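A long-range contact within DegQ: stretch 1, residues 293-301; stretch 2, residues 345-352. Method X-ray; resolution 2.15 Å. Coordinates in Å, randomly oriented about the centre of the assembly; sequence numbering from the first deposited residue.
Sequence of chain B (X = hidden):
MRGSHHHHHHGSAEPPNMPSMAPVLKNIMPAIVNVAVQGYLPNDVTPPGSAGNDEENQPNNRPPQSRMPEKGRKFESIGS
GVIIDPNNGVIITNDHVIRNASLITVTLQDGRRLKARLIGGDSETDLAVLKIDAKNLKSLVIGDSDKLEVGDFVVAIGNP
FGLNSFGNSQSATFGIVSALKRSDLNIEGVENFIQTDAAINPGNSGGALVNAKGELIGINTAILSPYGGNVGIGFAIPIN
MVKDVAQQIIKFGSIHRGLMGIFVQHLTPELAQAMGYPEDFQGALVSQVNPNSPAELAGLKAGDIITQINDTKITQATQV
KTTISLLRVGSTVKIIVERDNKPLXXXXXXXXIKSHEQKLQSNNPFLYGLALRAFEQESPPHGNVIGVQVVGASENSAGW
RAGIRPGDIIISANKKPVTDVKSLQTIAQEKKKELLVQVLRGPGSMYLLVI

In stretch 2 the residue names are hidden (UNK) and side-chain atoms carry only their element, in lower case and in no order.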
# COMPACT_ATOMS: atom_id res chain seq x y z
N SER B 293 -23.23 26.74 -48.70
CA SER B 293 -23.87 25.47 -48.48
C SER B 293 -25.01 25.31 -49.41
O SER B 293 -25.39 26.25 -50.06
CB SER B 293 -24.44 25.44 -47.07
OG SER B 293 -25.37 26.50 -46.82
N PRO B 294 -25.52 24.09 -49.54
CA PRO B 294 -26.73 23.91 -50.35
C PRO B 294 -27.94 24.79 -49.86
O PRO B 294 -28.68 25.35 -50.67
CB PRO B 294 -27.04 22.45 -50.13
CG PRO B 294 -25.63 21.89 -49.87
CD PRO B 294 -25.07 22.83 -48.97
N ALA B 295 -28.10 24.88 -48.56
CA ALA B 295 -29.16 25.72 -47.95
C ALA B 295 -29.01 27.21 -48.30
O ALA B 295 -29.98 27.85 -48.64
CB ALA B 295 -29.16 25.52 -46.45
N GLU B 296 -27.79 27.77 -48.22
CA GLU B 296 -27.60 29.13 -48.70
C GLU B 296 -27.96 29.30 -50.20
O GLU B 296 -28.63 30.27 -50.61
CB GLU B 296 -26.18 29.58 -48.53
CG GLU B 296 -26.04 31.04 -48.90
CD GLU B 296 -24.61 31.57 -48.71
OE1 GLU B 296 -24.35 32.22 -47.69
OE2 GLU B 296 -23.73 31.33 -49.57
N LEU B 297 -27.52 28.36 -51.01
CA LEU B 297 -27.78 28.42 -52.44
C LEU B 297 -29.29 28.44 -52.65
O LEU B 297 -29.77 29.19 -53.47
CB LEU B 297 -27.23 27.18 -53.20
CG LEU B 297 -26.80 27.26 -54.69
CD1 LEU B 297 -26.68 25.83 -55.34
CD2 LEU B 297 -27.64 28.16 -55.58
N ALA B 298 -30.00 27.59 -51.91
CA ALA B 298 -31.45 27.52 -52.03
C ALA B 298 -32.18 28.78 -51.59
O ALA B 298 -33.37 28.91 -51.89
CB ALA B 298 -31.96 26.35 -51.29
N GLY B 299 -31.52 29.69 -50.86
CA GLY B 299 -32.10 30.92 -50.46
C GLY B 299 -32.59 30.95 -49.01
O GLY B 299 -33.25 31.90 -48.62
N LEU B 300 -32.22 29.96 -48.21
CA LEU B 300 -32.61 29.88 -46.79
C LEU B 300 -31.87 30.94 -45.98
O LEU B 300 -30.75 31.27 -46.29
CB LEU B 300 -32.30 28.51 -46.23
CG LEU B 300 -33.00 28.00 -44.99
CD1 LEU B 300 -34.43 27.60 -45.29
CD2 LEU B 300 -32.30 26.79 -44.36
N LYS B 301 -32.53 31.49 -44.97
CA LYS B 301 -31.90 32.44 -44.09
C LYS B 301 -32.22 32.17 -42.62
O LYS B 301 -33.28 31.63 -42.28
CB LYS B 301 -32.46 33.83 -44.42
CG LYS B 301 -32.17 34.24 -45.85
CD LYS B 301 -32.36 35.74 -46.06
CE LYS B 301 -31.75 36.18 -47.44
NZ LYS B 301 -32.05 37.63 -47.73
N UNK B 345 -41.28 28.81 -50.86
CA UNK B 345 -40.94 27.47 -51.23
C UNK B 345 -39.56 27.54 -51.82
O UNK B 345 -39.28 28.29 -52.74
c UNK B 345 -41.49 25.46 -52.65
o UNK B 345 -43.18 26.83 -51.58
c UNK B 345 -41.91 26.89 -52.22
N UNK B 346 -38.70 26.74 -51.23
CA UNK B 346 -37.33 26.69 -51.69
C UNK B 346 -36.96 25.29 -52.10
O UNK B 346 -37.55 24.29 -51.64
c UNK B 346 -36.39 27.14 -50.58
c UNK B 346 -36.61 29.71 -50.83
c UNK B 346 -36.72 28.46 -49.89
c UNK B 346 -35.87 28.59 -48.62
N UNK B 347 -35.90 25.24 -52.91
CA UNK B 347 -35.39 23.98 -53.41
C UNK B 347 -33.86 23.90 -53.27
O UNK B 347 -33.13 24.75 -53.78
o UNK B 347 -35.52 22.45 -55.25
c UNK B 347 -35.77 23.80 -54.90
N UNK B 348 -33.41 22.87 -52.57
CA UNK B 348 -32.02 22.66 -52.27
C UNK B 348 -31.56 21.26 -52.78
O UNK B 348 -32.34 20.31 -52.82
c UNK B 348 -31.78 22.81 -50.78
N UNK B 349 -30.30 21.17 -53.18
CA UNK B 349 -29.70 19.88 -53.61
C UNK B 349 -28.69 19.37 -52.56
O UNK B 349 -27.78 20.07 -52.23
c UNK B 349 -30.20 20.34 -56.07
c UNK B 349 -28.41 18.69 -55.50
c UNK B 349 -29.09 20.01 -55.04
N UNK B 350 -28.91 18.19 -52.00
CA UNK B 350 -28.01 17.63 -51.00
C UNK B 350 -26.69 17.28 -51.65
O UNK B 350 -26.70 16.69 -52.73
c UNK B 350 -29.95 16.51 -49.80
c UNK B 350 -28.55 16.32 -50.43
c UNK B 350 -27.57 15.72 -49.42
N UNK B 351 -25.58 17.63 -51.02
CA UNK B 351 -24.28 17.36 -51.56
C UNK B 351 -23.48 16.44 -50.67
O UNK B 351 -23.78 16.26 -49.47
c UNK B 351 -23.42 18.65 -51.82
c UNK B 351 -24.06 19.48 -52.92
o UNK B 351 -23.29 19.43 -50.62
N UNK B 352 -22.45 15.87 -51.28
CA UNK B 352 -21.49 15.05 -50.58
C UNK B 352 -20.61 15.94 -49.70
O UNK B 352 -20.14 16.97 -50.16
c UNK B 352 -20.62 14.25 -51.56
o UNK B 352 -18.57 13.48 -50.65
c UNK B 352 -19.78 13.23 -50.85
o UNK B 352 -20.34 12.19 -50.44
O HOH W 1 -28.93 23.83 -52.91
O HOH W 2 -34.78 27.89 -53.71

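Position 345 carries three side-chain atoms, a carbon bearing one oxygen and one carbon, none reaching stretch 1. That branching is threonine, Thr345; an exposed place on a strand suits a beta-branched residue with a polar arm.

Position 346 has four side-chain carbons, forked at the second, and its CA-to-CB bond points toward stretch 1. One tip of the fork lies 3.8 Å from Leu300 CD1, an apolar contact, the other 3.5 Å from Ala298 O. The fork identifies leucine, Leu346, with CD1 and CD2 as those tips; it spans the end of the helix and the turn beyond it. Gly299 adds no side chain here; its positive phi would jam a CB against the preceding carbonyl oxygen.

Position 347 shows one carbon and one oxygen, directed away from stretch 1. This is serine, Ser347, whose small polar side chain suits the exposed side. Its backbone does the touching: Ser347 O lies 3.2 Å from Ala298 CB.

At position 348 a single carbon points toward the helix, 3.6 Å from Ala298 CB and 4.0 Å from Pro294 O. One carbon means alanine, Ala348. The CA atoms of Ala298 and Ala348 are just 4.9 Å apart, a spacing that two methyl groups fill.

Position 349 has three carbons, the first carrying the other two: valine, Val349. The side chain leaves sideways, its CB 5.9 Å from Pro294 CB, but Val349 O meets Pro294 CB at 3.3 Å. Beta branching is well suited to the extended backbone here.

Position 350 repeats that three-carbon fork, pointing away. It too is valine, Val350, an apolar side chain in a buried place.

Position 351 again has a carbon bearing one oxygen and one carbon, now pointing toward stretch 1, with the oxygen 3.5 Å from Pro294 CG. It is Thr351, and that oxygen is OG1; its short, branched form fits beside the proline ring.

Position 352 has two carbons, the second carrying two oxygens, all out of reach. This is aspartate, Asp352, whose carboxylate caps a helix beginning just past the stretch.

The helix and strand run roughly antiparallel, at 145°, with axes 7.0 Å apart at closest approach. No direct hydrogen bond joins the stretches; small side chains permit close packing, and two waters bridge the backbones. One donates to Pro294 O (2.7 Å from the water oxygen) and accepts from Val349 N (3.0 Å); the other similarly links Ala298 O (2.5 Å) and Ser347 N (3.0 Å).

Stretch 2 (345-352) TLSAVVTD
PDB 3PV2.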